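Long-range contact in 2-keto acid:ferredoxin oxidoreductase subunit alpha (Pyrococcus furiosus, PDB 1YD7), which probably forms the alpha subunit of a ferredoxin-dependent enzyme that converts 2-oxoglutarate and CoA to succinyl-CoA and carbon dioxide: residues Ala33-Ile46 against Ala79-Ala93. Numbering follows the deposited sequence.
Sequences AILAGCRFYAGYPI and AAIGASWAGAKAMTA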
ATOM      1  N   ALA A  33       4.588   2.585  -2.456  1.00 27.05           N
ATOM      2  CA  ALA A  33       4.052   3.034  -1.179  1.00 26.78           C
ATOM      3  C   ALA A  33       5.085   3.888  -0.457  1.00 29.07           C
ATOM      4  O   ALA A  33       4.804   5.011  -0.083  1.00 30.80           O
ATOM      5  CB  ALA A  33       3.618   1.851  -0.348  1.00 26.25           C
ATOM      6  N   ILE A  34       6.312   3.385  -0.374  1.00 30.64           N
ATOM      7  CA  ILE A  34       7.415   4.099   0.245  1.00 26.63           C
ATOM      8  C   ILE A  34       7.813   5.370  -0.476  1.00 30.03           C
ATOM      9  O   ILE A  34       8.078   6.401   0.164  1.00 31.82           O
ATOM     10  CB  ILE A  34       8.612   3.157   0.421  1.00 29.45           C
ATOM     11  CG1 ILE A  34       8.268   2.157   1.530  1.00 32.47           C
ATOM     12  CG2 ILE A  34       9.857   3.922   0.733  1.00 29.00           C
ATOM     13  CD1 ILE A  34       9.297   1.152   1.815  1.00 35.35           C
ATOM     14  N   LEU A  35       7.884   5.324  -1.798  1.00 30.15           N
ATOM     15  CA  LEU A  35       8.186   6.535  -2.558  1.00 31.28           C
ATOM     16  C   LEU A  35       7.071   7.568  -2.385  1.00 29.42           C
ATOM     17  O   LEU A  35       7.333   8.764  -2.441  1.00 27.59           O
ATOM     18  CB  LEU A  35       8.423   6.240  -4.062  1.00 31.26           C
ATOM     19  CG  LEU A  35       9.805   5.652  -4.417  1.00 31.75           C
ATOM     20  CD1 LEU A  35       9.726   4.882  -5.735  1.00 32.23           C
ATOM     21  CD2 LEU A  35      10.890   6.741  -4.489  1.00 33.40           C
ATOM     22  N   ALA A  36       5.838   7.097  -2.206  1.00 30.36           N
ATOM     23  CA  ALA A  36       4.690   7.985  -2.010  1.00 30.78           C
ATOM     24  C   ALA A  36       4.629   8.615  -0.603  1.00 30.82           C
ATOM     25  O   ALA A  36       3.844   9.529  -0.386  1.00 30.62           O
ATOM     26  CB  ALA A  36       3.396   7.248  -2.284  1.00 30.15           C
ATOM     27  N   GLY A  37       5.424   8.105   0.333  1.00 31.49           N
ATOM     28  CA  GLY A  37       5.581   8.694   1.676  1.00 30.17           C
ATOM     29  C   GLY A  37       4.927   7.885   2.771  1.00 30.14           C
ATOM     30  O   GLY A  37       4.822   8.352   3.886  1.00 34.10           O
ATOM     31  N   CYS A  38       4.473   6.673   2.464  1.00 29.72           N
ATOM     32  CA  CYS A  38       3.963   5.775   3.492  1.00 29.97           C
ATOM     33  C   CYS A  38       5.072   5.452   4.502  1.00 32.57           C
ATOM     34  O   CYS A  38       6.169   5.011   4.122  1.00 31.81           O
ATOM     35  CB  CYS A  38       3.460   4.481   2.885  1.00 28.18           C
ATOM     36  SG  CYS A  38       2.737   3.333   4.044  1.00 26.48           S
ATOM     37  N   ARG A  39       4.768   5.684   5.777  1.00 32.97           N
ATOM     38  CA  ARG A  39       5.668   5.368   6.877  1.00 30.08           C
ATOM     39  C   ARG A  39       5.007   4.532   7.945  1.00 26.86           C
ATOM     40  O   ARG A  39       5.614   4.234   8.938  1.00 32.49           O
ATOM     41  CB  ARG A  39       6.261   6.640   7.460  1.00 28.57           C
ATOM     42  CG  ARG A  39       7.162   7.375   6.486  1.00 27.97           C
ATOM     43  CD  ARG A  39       8.350   6.490   6.034  1.00 29.98           C
ATOM     44  NE  ARG A  39       9.266   7.178   5.113  1.00 30.45           N
ATOM     45  CZ  ARG A  39       9.141   7.237   3.784  1.00 29.89           C
ATOM     46  NH1 ARG A  39       8.148   6.642   3.146  1.00 29.83           N
ATOM     47  NH2 ARG A  39      10.047   7.883   3.076  1.00 29.62           N
ATOM     48  N   PHE A  40       3.788   4.078   7.704  1.00 25.66           N
ATOM     49  CA  PHE A  40       3.161   3.205   8.631  1.00 25.49           C
ATOM     50  C   PHE A  40       2.459   2.088   7.898  1.00 27.27           C
ATOM     51  O   PHE A  40       1.621   2.356   7.024  1.00 30.69           O
ATOM     52  CB  PHE A  40       2.119   3.978   9.482  1.00 25.26           C
ATOM     53  CG  PHE A  40       1.497   3.136  10.512  1.00 25.22           C
ATOM     54  CD1 PHE A  40       2.031   3.087  11.796  1.00 28.16           C
ATOM     55  CD2 PHE A  40       0.421   2.328  10.203  1.00 25.20           C
ATOM     56  CE1 PHE A  40       1.461   2.261  12.769  1.00 26.83           C
ATOM     57  CE2 PHE A  40      -0.134   1.474  11.164  1.00 26.60           C
ATOM     58  CZ  PHE A  40       0.374   1.457  12.447  1.00 24.63           C
ATOM     59  N   TYR A  41       2.730   0.848   8.303  1.00 28.34           N
ATOM     60  CA  TYR A  41       2.115  -0.334   7.691  1.00 29.63           C
ATOM     61  C   TYR A  41       1.698  -1.296   8.796  1.00 30.24           C
ATOM     62  O   TYR A  41       2.487  -1.605   9.697  1.00 35.26           O
ATOM     63  CB  TYR A  41       3.105  -1.026   6.715  1.00 31.86           C
ATOM     64  CG  TYR A  41       2.574  -2.300   6.050  1.00 31.72           C
ATOM     65  CD1 TYR A  41       2.000  -2.264   4.791  1.00 35.01           C
ATOM     66  CD2 TYR A  41       2.641  -3.515   6.678  1.00 33.13           C
ATOM     67  CE1 TYR A  41       1.511  -3.411   4.173  1.00 34.49           C
ATOM     68  CE2 TYR A  41       2.133  -4.662   6.088  1.00 33.22           C
ATOM     69  CZ  TYR A  41       1.581  -4.601   4.830  1.00 35.08           C
ATOM     70  OH  TYR A  41       1.104  -5.744   4.228  1.00 36.37           O
ATOM     71  N   ALA A  42       0.469  -1.777   8.742  1.00 33.68           N
ATOM     72  CA  ALA A  42       0.008  -2.769   9.704  1.00 34.45           C
ATOM     73  C   ALA A  42      -0.585  -3.947   8.957  1.00 38.88           C
ATOM     74  O   ALA A  42      -1.380  -3.786   8.013  1.00 40.89           O
ATOM     75  CB  ALA A  42      -1.005  -2.169  10.667  1.00 37.37           C
ATOM     76  N   GLY A  43      -0.174  -5.145   9.361  1.00 41.44           N
ATOM     77  CA  GLY A  43      -0.639  -6.360   8.722  1.00 39.81           C
ATOM     78  C   GLY A  43      -0.010  -7.577   9.352  1.00 43.79           C
ATOM     79  O   GLY A  43       0.706  -7.465  10.341  1.00 40.83           O
ATOM     80  N   TYR A  44      -0.331  -8.732   8.773  1.00 46.96           N
ATOM     81  CA  TYR A  44       0.232 -10.035   9.095  1.00 48.60           C
ATOM     82  C   TYR A  44       0.742 -10.574   7.751  1.00 47.90           C
ATOM     83  O   TYR A  44       0.255 -10.145   6.700  1.00 50.06           O
ATOM     84  CB  TYR A  44      -0.854 -10.958   9.692  0.65 48.93           C
ATOM     85  CG  TYR A  44      -0.355 -12.160  10.514  0.65 49.62           C
ATOM     86  CD1 TYR A  44       0.496 -11.980  11.616  0.65 49.99           C
ATOM     87  CD2 TYR A  44      -0.772 -13.464  10.198  0.65 48.70           C
ATOM     88  CE1 TYR A  44       0.958 -13.061  12.380  0.65 48.65           C
ATOM     89  N   PRO A  45       1.722 -11.495   7.758  1.00 46.53           N
ATOM     90  CA  PRO A  45       1.989 -12.262   6.518  1.00 46.23           C
ATOM     91  C   PRO A  45       0.749 -12.841   5.806  1.00 47.74           C
ATOM     92  O   PRO A  45      -0.130 -13.415   6.446  1.00 43.23           O
ATOM     93  CB  PRO A  45       2.895 -13.385   6.997  1.00 42.29           C
ATOM     94  CG  PRO A  45       3.669 -12.751   8.120  1.00 43.53           C
ATOM     95  CD  PRO A  45       2.679 -11.847   8.828  1.00 45.03           C
ATOM     96  N   ILE A  46       0.679 -12.648   4.490  1.00 50.33           N
ATOM     97  CA  ILE A  46      -0.380 -13.221   3.678  1.00 53.10           C
ATOM     98  C   ILE A  46       0.263 -13.991   2.522  1.00 56.69           C
ATOM     99  O   ILE A  46      -0.319 -14.130   1.431  1.00 57.89           O
ATOM    100  CB  ILE A  46      -1.376 -12.147   3.184  1.00 53.36           C
ATOM    101  CG1 ILE A  46      -0.645 -10.914   2.644  1.00 54.77           C
ATOM    102  CG2 ILE A  46      -2.295 -11.723   4.326  1.00 55.01           C
ATOM    103  CD1 ILE A  46      -1.557  -9.920   1.895  1.00 55.13           C
ATOM    104  N   ALA A  79      -5.542   0.064  13.537  1.00 30.48           N
ATOM    105  CA  ALA A  79      -4.213   0.616  13.776  1.00 26.24           C
ATOM    106  C   ALA A  79      -3.776   1.585  12.710  1.00 27.52           C
ATOM    107  O   ALA A  79      -3.156   2.615  13.025  1.00 24.16           O
ATOM    108  CB  ALA A  79      -3.202  -0.504  13.901  1.00 26.28           C
ATOM    109  N   ALA A  80      -4.039   1.247  11.439  1.00 27.53           N
ATOM    110  CA  ALA A  80      -3.725   2.163  10.336  1.00 26.95           C
ATOM    111  C   ALA A  80      -4.585   3.447  10.407  1.00 25.82           C
ATOM    112  O   ALA A  80      -4.103   4.539  10.122  1.00 25.55           O
ATOM    113  CB  ALA A  80      -3.915   1.455   8.991  1.00 31.02           C
ATOM    114  N   ILE A  81      -5.846   3.310  10.809  1.00 28.75           N
ATOM    115  CA  ILE A  81      -6.748   4.475  11.053  1.00 29.28           C
ATOM    116  C   ILE A  81      -6.205   5.432  12.134  1.00 28.01           C
ATOM    117  O   ILE A  81      -6.125   6.649  11.903  1.00 26.43           O
ATOM    118  CB  ILE A  81      -8.221   4.011  11.386  1.00 32.01           C
ATOM    119  CG1 ILE A  81      -8.869   3.354  10.159  1.00 35.50           C
ATOM    120  CG2 ILE A  81      -9.123   5.201  11.851  1.00 31.83           C
ATOM    121  CD1 ILE A  81     -10.162   2.576  10.483  1.00 35.09           C
ATOM    122  N   GLY A  82      -5.779   4.885  13.281  1.00 29.01           N
ATOM    123  CA  GLY A  82      -5.217   5.703  14.373  1.00 26.37           C
ATOM    124  C   GLY A  82      -3.918   6.398  13.991  1.00 26.29           C
ATOM    125  O   GLY A  82      -3.728   7.582  14.264  1.00 26.44           O
ATOM    126  N   ALA A  83      -3.031   5.666  13.327  1.00 24.34           N
ATOM    127  CA  ALA A  83      -1.818   6.257  12.788  1.00 22.51           C
ATOM    128  C   ALA A  83      -2.119   7.394  11.849  1.00 20.86           C
ATOM    129  O   ALA A  83      -1.440   8.411  11.892  1.00 21.51           O
ATOM    130  CB  ALA A  83      -0.977   5.174  12.052  1.00 25.00           C
ATOM    131  N   SER A  84      -3.090   7.202  10.941  1.00 24.96           N
ATOM    132  CA  SER A  84      -3.474   8.270   9.990  1.00 27.79           C
ATOM    133  C   SER A  84      -3.977   9.539  10.702  1.00 28.00           C
ATOM    134  O   SER A  84      -3.563  10.665  10.408  1.00 23.87           O
ATOM    135  CB  SER A  84      -4.583   7.802   9.031  1.00 27.84           C
ATOM    136  OG  SER A  84      -4.948   8.874   8.172  1.00 23.20           O
ATOM    137  N   TRP A  85      -4.887   9.358  11.633  1.00 29.98           N
ATOM    138  CA  TRP A  85      -5.374  10.515  12.410  1.00 32.64           C
ATOM    139  C   TRP A  85      -4.263  11.187  13.183  1.00 32.15           C
ATOM    140  O   TRP A  85      -4.259  12.402  13.371  1.00 31.53           O
ATOM    141  CB  TRP A  85      -6.470  10.078  13.342  1.00 36.33           C
ATOM    142  CG  TRP A  85      -7.745   9.892  12.631  1.00 36.91           C
ATOM    143  CD1 TRP A  85      -8.374   8.726  12.382  1.00 38.19           C
ATOM    144  CD2 TRP A  85      -8.574  10.927  12.087  1.00 39.27           C
ATOM    145  NE1 TRP A  85      -9.551   8.957  11.717  1.00 38.95           N
ATOM    146  CE2 TRP A  85      -9.695  10.306  11.525  1.00 39.27           C
ATOM    147  CE3 TRP A  85      -8.477  12.327  12.033  1.00 40.97           C
ATOM    148  CZ2 TRP A  85     -10.724  11.030  10.904  1.00 41.07           C
ATOM    149  CZ3 TRP A  85      -9.493  13.047  11.408  1.00 39.36           C
ATOM    150  CH2 TRP A  85     -10.596  12.399  10.854  1.00 39.19           C
ATOM    151  N   ALA A  86      -3.277  10.395  13.581  1.00 31.26           N
ATOM    152  CA  ALA A  86      -2.120  10.938  14.231  1.00 30.10           C
ATOM    153  C   ALA A  86      -1.160  11.594  13.241  1.00 30.78           C
ATOM    154  O   ALA A  86      -0.143  12.129  13.655  1.00 29.18           O
ATOM    155  CB  ALA A  86      -1.419   9.832  15.058  1.00 33.69           C
ATOM    156  N   GLY A  87      -1.471  11.584  11.937  1.00 31.67           N
ATOM    157  CA  GLY A  87      -0.680  12.340  10.958  1.00 29.93           C
ATOM    158  C   GLY A  87       0.217  11.543   9.995  1.00 31.08           C
ATOM    159  O   GLY A  87       0.926  12.137   9.194  1.00 28.97           O
ATOM    160  N   ALA A  88       0.162  10.215  10.044  1.00 30.73           N
ATOM    161  CA  ALA A  88       0.970   9.348   9.174  1.00 32.66           C
ATOM    162  C   ALA A  88       0.265   9.032   7.843  1.00 29.66           C
ATOM    163  O   ALA A  88      -0.973   8.998   7.774  1.00 22.05           O
ATOM    164  CB  ALA A  88       1.250   8.014   9.912  1.00 35.39           C
ATOM    165  N   LYS A  89       1.047   8.768   6.795  1.00 31.35           N
ATOM    166  CA  LYS A  89       0.501   8.072   5.605  1.00 29.66           C
ATOM    167  C   LYS A  89       0.542   6.585   5.881  1.00 24.63           C
ATOM    168  O   LYS A  89       1.615   6.025   6.071  1.00 25.05           O
ATOM    169  CB  LYS A  89       1.301   8.377   4.363  1.00 31.53           C
ATOM    170  CG  LYS A  89       1.095   9.745   3.795  1.00 34.38           C
ATOM    171  CD  LYS A  89       1.574   9.758   2.317  1.00 34.33           C
ATOM    172  CE  LYS A  89       1.514  11.128   1.735  1.00 34.07           C
ATOM    173  NZ  LYS A  89       1.834  11.126   0.317  1.00 33.32           N
ATOM    174  N   ALA A  90      -0.626   5.956   5.925  1.00 25.81           N
ATOM    175  CA  ALA A  90      -0.786   4.616   6.481  1.00 26.19           C
ATOM    176  C   ALA A  90      -1.413   3.682   5.479  1.00 30.16           C
ATOM    177  O   ALA A  90      -2.190   4.123   4.608  1.00 30.09           O
ATOM    178  CB  ALA A  90      -1.667   4.652   7.731  1.00 26.87           C
HETATM  179  N   MSE A  91      -1.055   2.404   5.603  1.00 32.96           N
HETATM  180  CA  MSE A  91      -1.640   1.339   4.813  1.00 39.91           C
HETATM  181  C   MSE A  91      -1.740   0.044   5.607  1.00 35.78           C
HETATM  182  O   MSE A  91      -1.075  -0.134   6.620  1.00 32.44           O
HETATM  183  CB  MSE A  91      -0.904   1.157   3.469  1.00 42.46           C
HETATM  184  CG  MSE A  91       0.238   0.177   3.415  1.00 50.91           C
HETATM  185 SE   MSE A  91       0.904  -0.330   1.550  1.00 60.37          SE
HETATM  186  CE  MSE A  91      -0.504  -0.074   0.424  1.00 55.42           C
ATOM    187  N   THR A  92      -2.640  -0.824   5.171  1.00 34.78           N
ATOM    188  CA  THR A  92      -2.726  -2.178   5.667  1.00 35.65           C
ATOM    189  C   THR A  92      -2.992  -3.081   4.466  1.00 34.31           C
ATOM    190  O   THR A  92      -3.355  -2.591   3.397  1.00 33.97           O
ATOM    191  CB  THR A  92      -3.827  -2.331   6.767  1.00 37.86           C
ATOM    192  OG1 THR A  92      -3.931  -3.710   7.171  1.00 42.08           O
ATOM    193  CG2 THR A  92      -5.205  -1.832   6.281  1.00 40.32           C
ATOM    194  N   ALA A  93      -2.783  -4.384   4.647  1.00 36.90           N
ATOM    195  CA  ALA A  93      -2.961  -5.387   3.593  1.00 43.07           C
ATOM    196  C   ALA A  93      -3.695  -6.605   4.109  1.00 44.74           C
ATOM    197  O   ALA A  93      -3.348  -7.135   5.146  1.00 42.40           O
ATOM    198  CB  ALA A  93      -1.626  -5.807   3.002  1.00 44.16           C
TER
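Ala83 CB lies over one face of the Phe40 ring, 3.5 Å from the ring centroid and 9° off its normal, a CH-pi contact; Ala79 O and Ala80 CA meet the CE2 side obliquely. Phe40 leaves strand 40-43 on the face packed by helix 73-85, and with CG anti to the backbone N (chi1 -177°) its ring is turned under Ala83. On the other face, Met91, a selenomethionine, puts SE in the plane of the Tyr41 ring at its edge, 5.1 Å from the centroid, a Met-aromatic contact, and touches Ala33 CB; its CG comes obliquely to 3.3 Å from Tyr41 CD1. Between the parallel strands Met91 N donates to Phe40 O (3.0 Å), Ala42 N to Met91 O (3.1 Å) and Thr92 OG1 to Ala42 O (2.7 Å). The extended Lys89 chain reaches the Schellman-capped end of helix 25-36, where NZ donates a hydrogen bond to Ala36 O at 2.7 Å, almost in line with the carbonyl (C=O...N 168°). Replacing Phe40 with alanine is likely to strip Ala83 of its aromatic partner and open a gap between sheet and helix. Strand 40-43 thus joins strand 90-95 in the parallel sheet of a thiamine diphosphate-binding-type domain: backbone bonds set the register, apolar contacts hold both faces, Tyr41 OH is buried against Ala93 CB without a hydrogen-bonding partner in the model, and the lysine ammonium probably complements the partial negative charge of the helix C-terminus.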